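Local structure of protein-L-isoaspartate O-methyltransferase beta-aspartate methyltransferase (2PBF) at residues S82-V87 and F163-V168; L115-D120 and H146-Q151; A170-L175 and V222-N227. The protein probably transfers a methyl group from S-adenosyl-L-methionine to L-isoaspartyl residues of damaged proteins, a repair reaction, and is seen here with the product S-adenosyl-L-homocysteine bound. All coordinates share one frame; numbering follows the deposited sequence.

Contact 1: residues S82-V87 and F163-V168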
loop_
_atom_site.group_PDB
_atom_site.type_symbol
_atom_site.label_atom_id
_atom_site.label_comp_id
_atom_site.label_asym_id
_atom_site.label_seq_id
_atom_site.Cartn_x
_atom_site.Cartn_y
_atom_site.Cartn_z
ATOM N N SER A 82 -4.185 -5.982 13.778
ATOM C CA SER A 82 -4.932 -6.231 12.550
ATOM C C SER A 82 -4.091 -6.805 11.433
ATOM O O SER A 82 -2.871 -6.982 11.584
ATOM C CB SER A 82 -5.643 -4.958 12.094
ATOM O OG SER A 82 -6.896 -4.845 12.769
ATOM N N ARG A 83 -4.756 -7.109 10.318
ATOM C CA ARG A 83 -4.136 -7.708 9.144
ATOM C C ARG A 83 -4.351 -6.805 7.922
ATOM O O ARG A 83 -5.487 -6.446 7.597
ATOM C CB ARG A 83 -4.713 -9.096 8.881
ATOM C CG ARG A 83 -4.705 -10.012 10.102
ATOM C CD ARG A 83 -5.124 -11.425 9.745
ATOM N NE ARG A 83 -4.049 -12.220 9.135
ATOM C CZ ARG A 83 -4.128 -12.820 7.952
ATOM N NH1 ARG A 83 -5.237 -12.714 7.207
ATOM N NH2 ARG A 83 -3.097 -13.517 7.505
ATOM N N ALA A 84 -3.249 -6.457 7.266
ATOM C CA ALA A 84 -3.232 -5.577 6.077
ATOM C C ALA A 84 -2.527 -6.277 4.911
ATOM O O ALA A 84 -1.627 -7.097 5.107
ATOM C CB ALA A 84 -2.514 -4.268 6.402
ATOM N N ILE A 85 -2.964 -5.974 3.693
ATOM C CA ILE A 85 -2.308 -6.475 2.490
ATOM C C ILE A 85 -2.122 -5.306 1.519
ATOM O O ILE A 85 -3.033 -4.494 1.321
ATOM C CB ILE A 85 -3.046 -7.717 1.852
ATOM C CG1 ILE A 85 -2.360 -8.178 0.561
ATOM C CG2 ILE A 85 -4.571 -7.460 1.657
ATOM C CD1 ILE A 85 -2.854 -9.560 0.087
ATOM N N ASP A 86 -0.917 -5.213 0.970
ATOM C CA ASP A 86 -0.567 -4.177 0.009
ATOM C C ASP A 86 -0.435 -4.884 -1.311
ATOM O O ASP A 86 0.521 -5.658 -1.533
ATOM C CB ASP A 86 0.747 -3.501 0.405
ATOM C CG ASP A 86 1.129 -2.349 -0.498
ATOM O OD1 ASP A 86 0.282 -1.833 -1.247
ATOM O OD2 ASP A 86 2.313 -1.925 -0.445
ATOM N N VAL A 87 -1.405 -4.635 -2.180
ATOM C CA VAL A 87 -1.441 -5.287 -3.468
ATOM C C VAL A 87 -0.731 -4.404 -4.498
ATOM O O VAL A 87 -1.235 -3.344 -4.854
ATOM C CB VAL A 87 -2.902 -5.539 -3.938
ATOM C CG1 VAL A 87 -2.902 -6.195 -5.358
ATOM C CG2 VAL A 87 -3.668 -6.412 -2.912
ATOM N N PHE A 163 -8.643 -9.617 5.801
ATOM C CA PHE A 163 -7.817 -8.435 6.014
ATOM C C PHE A 163 -8.621 -7.208 6.398
ATOM O O PHE A 163 -9.613 -6.867 5.774
ATOM C CB PHE A 163 -6.939 -8.157 4.783
ATOM C CG PHE A 163 -5.856 -9.175 4.589
ATOM C CD1 PHE A 163 -4.601 -9.008 5.188
ATOM C CD2 PHE A 163 -6.092 -10.322 3.845
ATOM C CE1 PHE A 163 -3.610 -9.964 5.023
ATOM C CE2 PHE A 163 -5.109 -11.288 3.669
ATOM C CZ PHE A 163 -3.860 -11.114 4.258
ATOM N N ASP A 164 -8.170 -6.541 7.440
ATOM C CA ASP A 164 -8.817 -5.335 7.905
ATOM C C ASP A 164 -8.529 -4.158 6.969
ATOM O O ASP A 164 -9.321 -3.213 6.886
ATOM C CB ASP A 164 -8.364 -5.045 9.321
ATOM C CG ASP A 164 -8.527 -6.259 10.230
ATOM O OD1 ASP A 164 -9.691 -6.578 10.587
ATOM O OD2 ASP A 164 -7.503 -6.905 10.569
ATOM N N ALA A 165 -7.412 -4.233 6.252
ATOM C CA ALA A 165 -7.005 -3.173 5.325
ATOM C C ALA A 165 -6.399 -3.765 4.073
ATOM O O ALA A 165 -5.475 -4.596 4.148
ATOM C CB ALA A 165 -6.032 -2.235 5.990
ATOM N N ILE A 166 -6.947 -3.363 2.920
ATOM C CA ILE A 166 -6.423 -3.786 1.626
ATOM C C ILE A 166 -6.092 -2.568 0.786
ATOM O O ILE A 166 -6.952 -1.762 0.477
ATOM C CB ILE A 166 -7.400 -4.724 0.827
ATOM C CG1 ILE A 166 -7.916 -5.862 1.733
ATOM C CG2 ILE A 166 -6.694 -5.234 -0.469
ATOM C CD1 ILE A 166 -8.739 -6.949 1.026
ATOM N N HIS A 167 -4.835 -2.426 0.432
ATOM C CA HIS A 167 -4.448 -1.328 -0.410
ATOM C C HIS A 167 -4.036 -1.905 -1.737
ATOM O O HIS A 167 -3.302 -2.887 -1.808
ATOM C CB HIS A 167 -3.318 -0.529 0.211
ATOM C CG HIS A 167 -2.770 0.509 -0.705
ATOM N ND1 HIS A 167 -1.678 0.282 -1.513
ATOM C CD2 HIS A 167 -3.197 1.761 -0.988
ATOM C CE1 HIS A 167 -1.447 1.353 -2.245
ATOM N NE2 HIS A 167 -2.348 2.267 -1.937
ATOM N N VAL A 168 -4.536 -1.309 -2.806
ATOM C CA VAL A 168 -4.165 -1.778 -4.108
ATOM C C VAL A 168 -3.548 -0.586 -4.832
ATOM O O VAL A 168 -4.213 0.417 -5.039
ATOM C CB VAL A 168 -5.394 -2.325 -4.861
ATOM C CG1 VAL A 168 -4.961 -3.080 -6.068
ATOM C CG2 VAL A 168 -6.266 -3.212 -3.930
#

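Contact 2: residues L115-D120 and H146-Q151. With SAH (S-adenosyl-L-homocysteine), chain C.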
loop_
_atom_site.group_PDB
_atom_site.type_symbol
_atom_site.label_atom_id
_atom_site.label_comp_id
_atom_site.label_asym_id
_atom_site.label_seq_id
_atom_site.Cartn_x
_atom_site.Cartn_y
_atom_site.Cartn_z
ATOM N N LEU A 115 2.145 -8.007 -1.902
ATOM C CA LEU A 115 2.185 -8.850 -3.101
ATOM C C LEU A 115 2.657 -8.025 -4.282
ATOM O O LEU A 115 2.135 -6.937 -4.533
ATOM C CB LEU A 115 0.796 -9.408 -3.419
ATOM C CG LEU A 115 0.341 -10.782 -2.927
ATOM C CD1 LEU A 115 0.702 -11.099 -1.466
ATOM C CD2 LEU A 115 -1.166 -10.907 -3.151
ATOM N N GLU A 116 3.630 -8.560 -5.012
ATOM C CA GLU A 116 4.186 -7.886 -6.166
ATOM C C GLU A 116 4.377 -8.875 -7.333
ATOM O O GLU A 116 5.051 -9.910 -7.188
ATOM C CB GLU A 116 5.488 -7.176 -5.791
ATOM C CG GLU A 116 6.271 -6.679 -6.973
ATOM C CD GLU A 116 5.478 -5.684 -7.810
ATOM O OE1 GLU A 116 4.728 -4.864 -7.245
ATOM O OE2 GLU A 116 5.590 -5.733 -9.035
ATOM N N ARG A 117 3.780 -8.552 -8.480
ATOM C CA ARG A 117 3.800 -9.451 -9.639
ATOM C C ARG A 117 5.161 -9.567 -10.295
ATOM O O ARG A 117 5.492 -10.615 -10.864
ATOM C CB ARG A 117 2.719 -9.086 -10.659
ATOM C CG ARG A 117 3.088 -8.075 -11.735
ATOM C CD ARG A 117 1.908 -7.874 -12.738
ATOM N NE ARG A 117 2.002 -8.736 -13.918
ATOM C CZ ARG A 117 2.896 -8.595 -14.907
ATOM N NH1 ARG A 117 2.869 -9.447 -15.931
ATOM N NH2 ARG A 117 3.807 -7.611 -14.897
ATOM N N VAL A 118 5.964 -8.512 -10.174
ATOM C CA VAL A 118 7.271 -8.432 -10.837
ATOM C C VAL A 118 8.406 -8.705 -9.869
ATOM O O VAL A 118 8.550 -8.036 -8.832
ATOM C CB VAL A 118 7.487 -7.052 -11.556
ATOM C CG1 VAL A 118 8.704 -7.092 -12.441
ATOM C CG2 VAL A 118 6.269 -6.656 -12.367
ATOM N N LYS A 119 9.239 -9.676 -10.238
ATOM C CA LYS A 119 10.236 -10.242 -9.356
ATOM C C LYS A 119 11.342 -9.250 -9.058
ATOM O O LYS A 119 11.817 -9.177 -7.937
ATOM C CB LYS A 119 10.816 -11.514 -9.994
ATOM C CG LYS A 119 11.937 -12.164 -9.219
ATOM C CD LYS A 119 11.447 -12.776 -7.925
ATOM C CE LYS A 119 12.576 -13.488 -7.186
ATOM N NZ LYS A 119 12.062 -14.084 -5.913
ATOM N N ASP A 120 11.762 -8.507 -10.076
ATOM C CA ASP A 120 12.724 -7.437 -9.900
ATOM C C ASP A 120 12.262 -6.402 -8.907
ATOM O O ASP A 120 13.082 -5.818 -8.207
ATOM C CB ASP A 120 12.982 -6.725 -11.225
ATOM C CG ASP A 120 13.935 -7.476 -12.102
ATOM O OD1 ASP A 120 14.773 -8.245 -11.574
ATOM O OD2 ASP A 120 13.835 -7.284 -13.324
ATOM N N HIS A 146 6.445 -12.515 -4.144
ATOM C CA HIS A 146 6.298 -12.480 -5.606
ATOM C C HIS A 146 5.015 -13.184 -6.043
ATOM O O HIS A 146 4.948 -14.408 -6.075
ATOM C CB HIS A 146 7.518 -13.103 -6.274
ATOM C CG HIS A 146 7.476 -13.074 -7.770
ATOM N ND1 HIS A 146 8.173 -13.968 -8.546
ATOM C CD2 HIS A 146 6.805 -12.271 -8.628
ATOM C CE1 HIS A 146 7.946 -13.712 -9.822
ATOM N NE2 HIS A 146 7.117 -12.688 -9.899
ATOM N N LYS A 147 3.996 -12.406 -6.385
ATOM C CA LYS A 147 2.670 -12.948 -6.656
ATOM C C LYS A 147 1.776 -11.968 -7.400
ATOM O O LYS A 147 1.710 -10.789 -7.070
ATOM C CB LYS A 147 1.980 -13.336 -5.337
ATOM C CG LYS A 147 0.608 -14.012 -5.486
ATOM C CD LYS A 147 0.779 -15.515 -5.346
ATOM C CE LYS A 147 -0.158 -16.295 -6.236
ATOM N NZ LYS A 147 -0.047 -17.749 -5.899
ATOM N N ASN A 148 1.058 -12.490 -8.381
ATOM C CA ASN A 148 -0.015 -11.768 -9.024
ATOM C C ASN A 148 -1.314 -12.074 -8.294
ATOM O O ASN A 148 -1.644 -13.236 -8.069
ATOM C CB ASN A 148 -0.143 -12.198 -10.486
ATOM C CG ASN A 148 -1.135 -11.363 -11.256
ATOM O OD1 ASN A 148 -2.199 -10.982 -10.747
ATOM N ND2 ASN A 148 -0.782 -11.053 -12.496
ATOM N N ILE A 149 -2.050 -11.022 -7.944
ATOM C CA ILE A 149 -3.261 -11.143 -7.139
ATOM C C ILE A 149 -4.331 -11.984 -7.850
ATOM O O ILE A 149 -5.201 -12.588 -7.206
ATOM C CB ILE A 149 -3.796 -9.738 -6.745
ATOM C CG1 ILE A 149 -4.969 -9.838 -5.761
ATOM C CG2 ILE A 149 -4.193 -8.915 -7.986
ATOM C CD1 ILE A 149 -4.639 -10.480 -4.430
ATOM N N TYR A 150 -4.245 -12.012 -9.182
ATOM C CA TYR A 150 -5.208 -12.699 -10.048
ATOM C C TYR A 150 -4.874 -14.186 -10.196
ATOM O O TYR A 150 -5.600 -14.930 -10.850
ATOM C CB TYR A 150 -5.236 -12.046 -11.439
ATOM C CG TYR A 150 -5.971 -10.719 -11.525
ATOM C CD1 TYR A 150 -7.349 -10.649 -11.360
ATOM C CD2 TYR A 150 -5.280 -9.542 -11.806
ATOM C CE1 TYR A 150 -8.031 -9.429 -11.440
ATOM C CE2 TYR A 150 -5.939 -8.325 -11.907
ATOM C CZ TYR A 150 -7.311 -8.272 -11.728
ATOM O OH TYR A 150 -7.958 -7.067 -11.835
ATOM N N GLN A 151 -3.758 -14.602 -9.608
ATOM C CA GLN A 151 -3.322 -15.996 -9.683
ATOM C C GLN A 151 -3.322 -16.663 -8.313
ATOM O O GLN A 151 -2.514 -17.537 -8.037
ATOM C CB GLN A 151 -1.954 -16.083 -10.341
ATOM C CG GLN A 151 -1.965 -15.541 -11.754
ATOM C CD GLN A 151 -0.690 -15.858 -12.499
ATOM O OE1 GLN A 151 -0.639 -16.815 -13.286
ATOM N NE2 GLN A 151 0.357 -15.067 -12.250
HETATM N N SAH C . 2.684 1.051 -3.773
HETATM C CA SAH C . 3.685 0.995 -4.869
HETATM C CB SAH C . 2.980 1.164 -6.191
HETATM C CG SAH C . 3.887 0.645 -7.299
HETATM S SD SAH C . 3.111 0.795 -8.910
HETATM C C SAH C . 4.812 2.023 -4.718
HETATM O O SAH C . 4.524 3.184 -4.418
HETATM O OXT SAH C . 6.016 1.702 -4.887
HETATM C "C5'" SAH C . 2.022 -0.643 -8.765
HETATM C "C4'" SAH C . 2.714 -2.001 -8.634
HETATM O "O4'" SAH C . 1.736 -2.977 -8.856
HETATM C "C3'" SAH C . 3.841 -2.302 -9.612
HETATM O "O3'" SAH C . 5.027 -2.568 -8.882
HETATM C "C2'" SAH C . 3.359 -3.516 -10.392
HETATM O "O2'" SAH C . 4.406 -4.411 -10.694
HETATM C "C1'" SAH C . 2.362 -4.117 -9.423
HETATM N N9 SAH C . 1.292 -4.943 -10.025
HETATM C C8 SAH C . 0.647 -4.699 -11.204
HETATM N N7 SAH C . -0.297 -5.653 -11.371
HETATM C C5 SAH C . -0.252 -6.521 -10.335
HETATM C C6 SAH C . -0.970 -7.683 -10.032
HETATM N N6 SAH C . -1.922 -8.163 -10.821
HETATM N N1 SAH C . -0.709 -8.346 -8.860
HETATM C C2 SAH C . 0.278 -7.883 -8.010
HETATM N N3 SAH C . 0.978 -6.750 -8.341
HETATM C C4 SAH C . 0.729 -6.071 -9.481
HETATM O O HOH W 1 10.052 -15.731 -7.090
HETATM O O HOH W 2 8.413 -11.755 -12.754
#

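Contact 3: residues A170-L175 and V222-N227. With SAH (S-adenosyl-L-homocysteine), chain C.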
loop_
_atom_site.group_PDB
_atom_site.type_symbol
_atom_site.label_atom_id
_atom_site.label_comp_id
_atom_site.label_asym_id
_atom_site.label_seq_id
_atom_site.Cartn_x
_atom_site.Cartn_y
_atom_site.Cartn_z
ATOM N N ALA A 170 -2.422 -0.245 -7.929
ATOM C CA ALA A 170 -2.506 -0.348 -9.364
ATOM C C ALA A 170 -3.975 -0.410 -9.739
ATOM O O ALA A 170 -4.808 -0.900 -8.968
ATOM C CB ALA A 170 -1.733 -1.573 -9.885
ATOM N N SER A 171 -4.288 0.140 -10.913
ATOM C CA SER A 171 -5.648 0.294 -11.376
ATOM C C SER A 171 -6.200 -0.971 -12.030
ATOM O O SER A 171 -5.524 -1.632 -12.820
ATOM C CB SER A 171 -5.703 1.429 -12.383
ATOM O OG SER A 171 -7.009 1.579 -12.844
ATOM N N ALA A 172 -7.448 -1.275 -11.699
ATOM C CA ALA A 172 -8.091 -2.489 -12.146
ATOM C C ALA A 172 -9.161 -2.150 -13.174
ATOM O O ALA A 172 -9.916 -1.181 -12.998
ATOM C CB ALA A 172 -8.727 -3.198 -10.966
ATOM N N SER A 173 -9.236 -2.962 -14.230
ATOM C CA SER A 173 -10.316 -2.858 -15.231
ATOM C C SER A 173 -11.693 -2.980 -14.578
ATOM O O SER A 173 -12.665 -2.366 -15.030
ATOM C CB SER A 173 -10.128 -3.897 -16.345
ATOM O OG SER A 173 -10.138 -5.225 -15.850
ATOM N N GLU A 174 -11.763 -3.785 -13.516
ATOM C CA GLU A 174 -12.962 -3.913 -12.669
ATOM C C GLU A 174 -12.574 -4.472 -11.295
ATOM O O GLU A 174 -11.483 -5.025 -11.144
ATOM C CB GLU A 174 -14.059 -4.767 -13.343
ATOM C CG GLU A 174 -13.782 -6.274 -13.414
ATOM C CD GLU A 174 -12.892 -6.673 -14.582
ATOM O OE1 GLU A 174 -13.211 -6.315 -15.744
ATOM O OE2 GLU A 174 -11.873 -7.361 -14.342
ATOM N N LEU A 175 -13.474 -4.316 -10.315
ATOM C CA LEU A 175 -13.260 -4.699 -8.911
ATOM C C LEU A 175 -13.014 -6.189 -8.756
ATOM O O LEU A 175 -13.954 -6.973 -8.882
ATOM C CB LEU A 175 -14.491 -4.328 -8.075
ATOM C CG LEU A 175 -14.415 -4.090 -6.557
ATOM C CD1 LEU A 175 -15.592 -4.736 -5.889
ATOM C CD2 LEU A 175 -13.107 -4.569 -5.900
ATOM N N VAL A 222 -0.544 3.147 -12.302
ATOM C CA VAL A 222 -0.148 2.085 -13.219
ATOM C C VAL A 222 -1.268 1.017 -13.192
ATOM O O VAL A 222 -2.035 0.931 -12.228
ATOM C CB VAL A 222 1.273 1.471 -12.893
ATOM C CG1 VAL A 222 2.210 2.487 -12.198
ATOM C CG2 VAL A 222 1.176 0.218 -12.045
ATOM N N SER A 223 -1.351 0.215 -14.248
ATOM C CA SER A 223 -2.389 -0.810 -14.381
ATOM C C SER A 223 -2.172 -2.092 -13.541
ATOM O O SER A 223 -1.046 -2.617 -13.456
ATOM C CB SER A 223 -2.531 -1.195 -15.855
ATOM O OG SER A 223 -3.647 -2.048 -16.015
ATOM N N LEU A 224 -3.257 -2.598 -12.950
ATOM C CA LEU A 224 -3.239 -3.913 -12.286
ATOM C C LEU A 224 -3.384 -5.020 -13.340
ATOM O O LEU A 224 -4.498 -5.342 -13.756
ATOM C CB LEU A 224 -4.346 -4.018 -11.228
ATOM C CG LEU A 224 -4.297 -5.219 -10.287
ATOM C CD1 LEU A 224 -3.165 -5.064 -9.293
ATOM C CD2 LEU A 224 -5.640 -5.394 -9.580
ATOM N N LYS A 225 -2.246 -5.574 -13.757
ATOM C CA LYS A 225 -2.137 -6.509 -14.869
ATOM C C LYS A 225 -2.597 -7.924 -14.517
ATOM O O LYS A 225 -2.149 -8.514 -13.528
ATOM C CB LYS A 225 -0.690 -6.555 -15.367
ATOM C CG LYS A 225 -0.198 -5.326 -16.105
ATOM C CD LYS A 225 1.190 -5.594 -16.669
ATOM C CE LYS A 225 1.815 -4.372 -17.351
ATOM N NZ LYS A 225 1.072 -3.889 -18.570
ATOM N N LYS A 226 -3.477 -8.462 -15.357
ATOM C CA LYS A 226 -4.065 -9.783 -15.161
ATOM C C LYS A 226 -3.148 -10.946 -15.521
ATOM O O LYS A 226 -3.363 -12.071 -15.076
ATOM C CB LYS A 226 -5.374 -9.883 -15.923
ATOM C CG LYS A 226 -6.509 -9.196 -15.227
ATOM C CD LYS A 226 -7.724 -9.168 -16.091
ATOM C CE LYS A 226 -8.901 -8.668 -15.317
ATOM N NZ LYS A 226 -10.073 -8.581 -16.212
ATOM N N ASN A 227 -2.124 -10.692 -16.321
ATOM C CA ASN A 227 -1.112 -11.719 -16.541
ATOM C C ASN A 227 0.285 -11.160 -16.381
ATOM O O ASN A 227 0.543 -10.455 -15.400
ATOM C CB ASN A 227 -1.289 -12.429 -17.896
ATOM C CG ASN A 227 -1.561 -11.462 -19.046
ATOM O OD1 ASN A 227 -0.676 -10.700 -19.465
ATOM N ND2 ASN A 227 -2.786 -11.491 -19.560
ATOM O OXT ASN A 227 1.171 -11.399 -17.213
HETATM N N SAH C . 2.684 1.051 -3.773
HETATM C CA SAH C . 3.685 0.995 -4.869
HETATM C CB SAH C . 2.980 1.164 -6.191
HETATM C CG SAH C . 3.887 0.645 -7.299
HETATM S SD SAH C . 3.111 0.795 -8.910
HETATM C C SAH C . 4.812 2.023 -4.718
HETATM O O SAH C . 4.524 3.184 -4.418
HETATM O OXT SAH C . 6.016 1.702 -4.887
HETATM C "C5'" SAH C . 2.022 -0.643 -8.765
HETATM C "C4'" SAH C . 2.714 -2.001 -8.634
HETATM O "O4'" SAH C . 1.736 -2.977 -8.856
HETATM C "C3'" SAH C . 3.841 -2.302 -9.612
HETATM O "O3'" SAH C . 5.027 -2.568 -8.882
HETATM C "C2'" SAH C . 3.359 -3.516 -10.392
HETATM O "O2'" SAH C . 4.406 -4.411 -10.694
HETATM C "C1'" SAH C . 2.362 -4.117 -9.423
HETATM N N9 SAH C . 1.292 -4.943 -10.025
HETATM C C8 SAH C . 0.647 -4.699 -11.204
HETATM N N7 SAH C . -0.297 -5.653 -11.371
HETATM C C5 SAH C . -0.252 -6.521 -10.335
HETATM C C6 SAH C . -0.970 -7.683 -10.032
HETATM N N6 SAH C . -1.922 -8.163 -10.821
HETATM N N1 SAH C . -0.709 -8.346 -8.860
HETATM C C2 SAH C . 0.278 -7.883 -8.010
HETATM N N3 SAH C . 0.978 -6.750 -8.341
HETATM C C4 SAH C . 0.729 -6.071 -9.481
HETATM O O HOH W 3 -7.217 -5.248 -13.866
#

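Contact 1: residues S82-V87 and F163-V168
Strands 83-87 and 165-168 run parallel, their axes 8° apart and 4.6 Å at closest approach, with A84 bridged to A165 and V87 to V168. They are the two central parallel strands of the Rossmann-like methyltransferase sheet, joined by backbone bonds such as H167 N to I85 O and V87 N to H167 O. At the N-terminal end of the strands D164 points toward 82-87, and its OD2 takes the R83 N-H on the anti lone pair at 2.8 Å. The F163 ring is sandwiched. CG2 of I85 sits over one face, 3.9 Å from the ring centroid, and the R83 guanidinium covers the opposite face off-centre; its NH1 also bonds to the L160 and L162 carbonyls. V87, I166 and V168 meet L179 of helix 177-182, while I85 packs on I113 and L115 of strand 111-116. On the other face, A84 CB meets A165 CB, and helix 93-101 covers D86 and H167. D86 has CG anti to its backbone N (chi1 -176°), alongside H167; OD2 bonds to T95, while OD1 receives H167 ND1 at 2.9 Å, in the imidazole plane but 35° out of the carboxylate plane.

Contact 2: residues L115-D120 and H146-Q151
H146 and K147 meet the end of strand 111-116 through the carbonyls of E116 and R117. K147 N donates a hydrogen bond to E116 O at 2.8 Å, approaching from well above the carbonyl plane, and H146 CA makes a CA-H...O contact with the same oxygen. One residue on, NE2 of the H146 ring reaches R117 O in a weak, bent bond. A water joins H146 ND1 to K119 NZ, and the K147 amine continues outward to a salt bridge with E156.

Apolar contacts flank these bonds. The K119 chain crosses the H146 ring at about a right angle, with CB over one face toward the rim, 3.8 Å from the ring centroid. L115 lies side by side with the start of the K147 chain, CG against CB, and its CD2 touches I149 CD1 at 3.7 Å.

Both segments run off the C-terminal ends of parallel strands in a Rossmann-like methyltransferase, where the cofactor binds. E116, the acidic residue ending strand 111-116, the second of the Rossmann core, grips the ribose. Its CG is anti to the backbone N (chi1 169°) and the chain bends at chi2; OE1 accepts from O3' of S-adenosyl-L-homocysteine at 2.8 Å, and OE2 lies a very short 2.4 Å from O2'. V118 N, at the N-cap position of the following helix, bonds to OE2, and G90 N to OE1, so backbone donors hold the carboxylate.

The adenine meets N148 and I149. I149 N donates to N1 at 3.1 Å, nearly straight at 167°, while N148 OD1 accepts from N6. That oxygen also takes Y150 N, closing an Asx turn, and N148 ND2 bonds to K225 O. R117 lays CG and CD against the adenine, CD 3.4 Å from N7, before its guanidinium goes on to a salt bridge with the C-terminal carboxylate of N227.

Contact 3: residues A170-L175 and V222-N227
S171 is bonded to V222 and L224 through its backbone N and O, tying the loop after strand 163-168 to the C-terminal tail. S171 N donates to V222 O at 2.7 Å and S171 O accepts from L224 N, a very short bond; together they make a single bridge between S171 and S223. In this Rossmann-like methyltransferase the pair closes the adenosine end of the cofactor pocket.

Between the two segments, A170 CB points at the tail, packing against V222 CG2 and L224 CD1. L224 has CG anti to its backbone N (chi1 -169°), which brings CG to 3.8 Å from N6 of S-adenosyl-L-homocysteine. From there CD2 rests on A172 CB at 4.0 Å, while CD1 presses on the adenine, 3.4 Å from C5 of the same ligand. V222 CG2 touches C5' and lies close to the sulfur, so this valine meets the cofactor at the junction of its ribose and homocysteine parts. K225 works through its backbone: its N donates to N7 at 3.1 Å and its O accepts a weak bond from N6. Two adenine atoms are thus recognised by one residue.

Farther out, polar contacts position the tail. K225 O is also bonded by N148 ND2, and the carboxylate of N227 is paired with R117. On the loop side, A172 makes backbone bonds to P192 and E194 of strand 187-195, fixing the loop against the sheet. A water bridges S173 N and L224 O, accepting from the first and donating to the second. Toward the surface the extended K226 chain crosses E174 at about a right angle, and its NZ meets OE2 on the syn lone pair in a salt bridge of 2.9 Å.

Contact 1 sits in the core, where strands 83-87 and 163-168 are neighbours in the seven-stranded mixed sheet. Contact 2 follows from strands 111-116 and 142-146 beyond it, and its two segments fall in the chain between those of contact 1; contact 3 comes last, pairing the loop after strand 163-168 with the C-terminal tail. Centres of contacts 1 and 2 lie about 15 Å apart, 1 and 3 about 17 Å, and 2 and 3 about 12 Å. D86 O probably bonds to L115 N, while V87 and V168 pack on L224. Contacts 2 and 3 both touch the cofactor product, so loops from strands 111-116, 142-146 and 163-168, with the C-terminal tail, surround its adenosine.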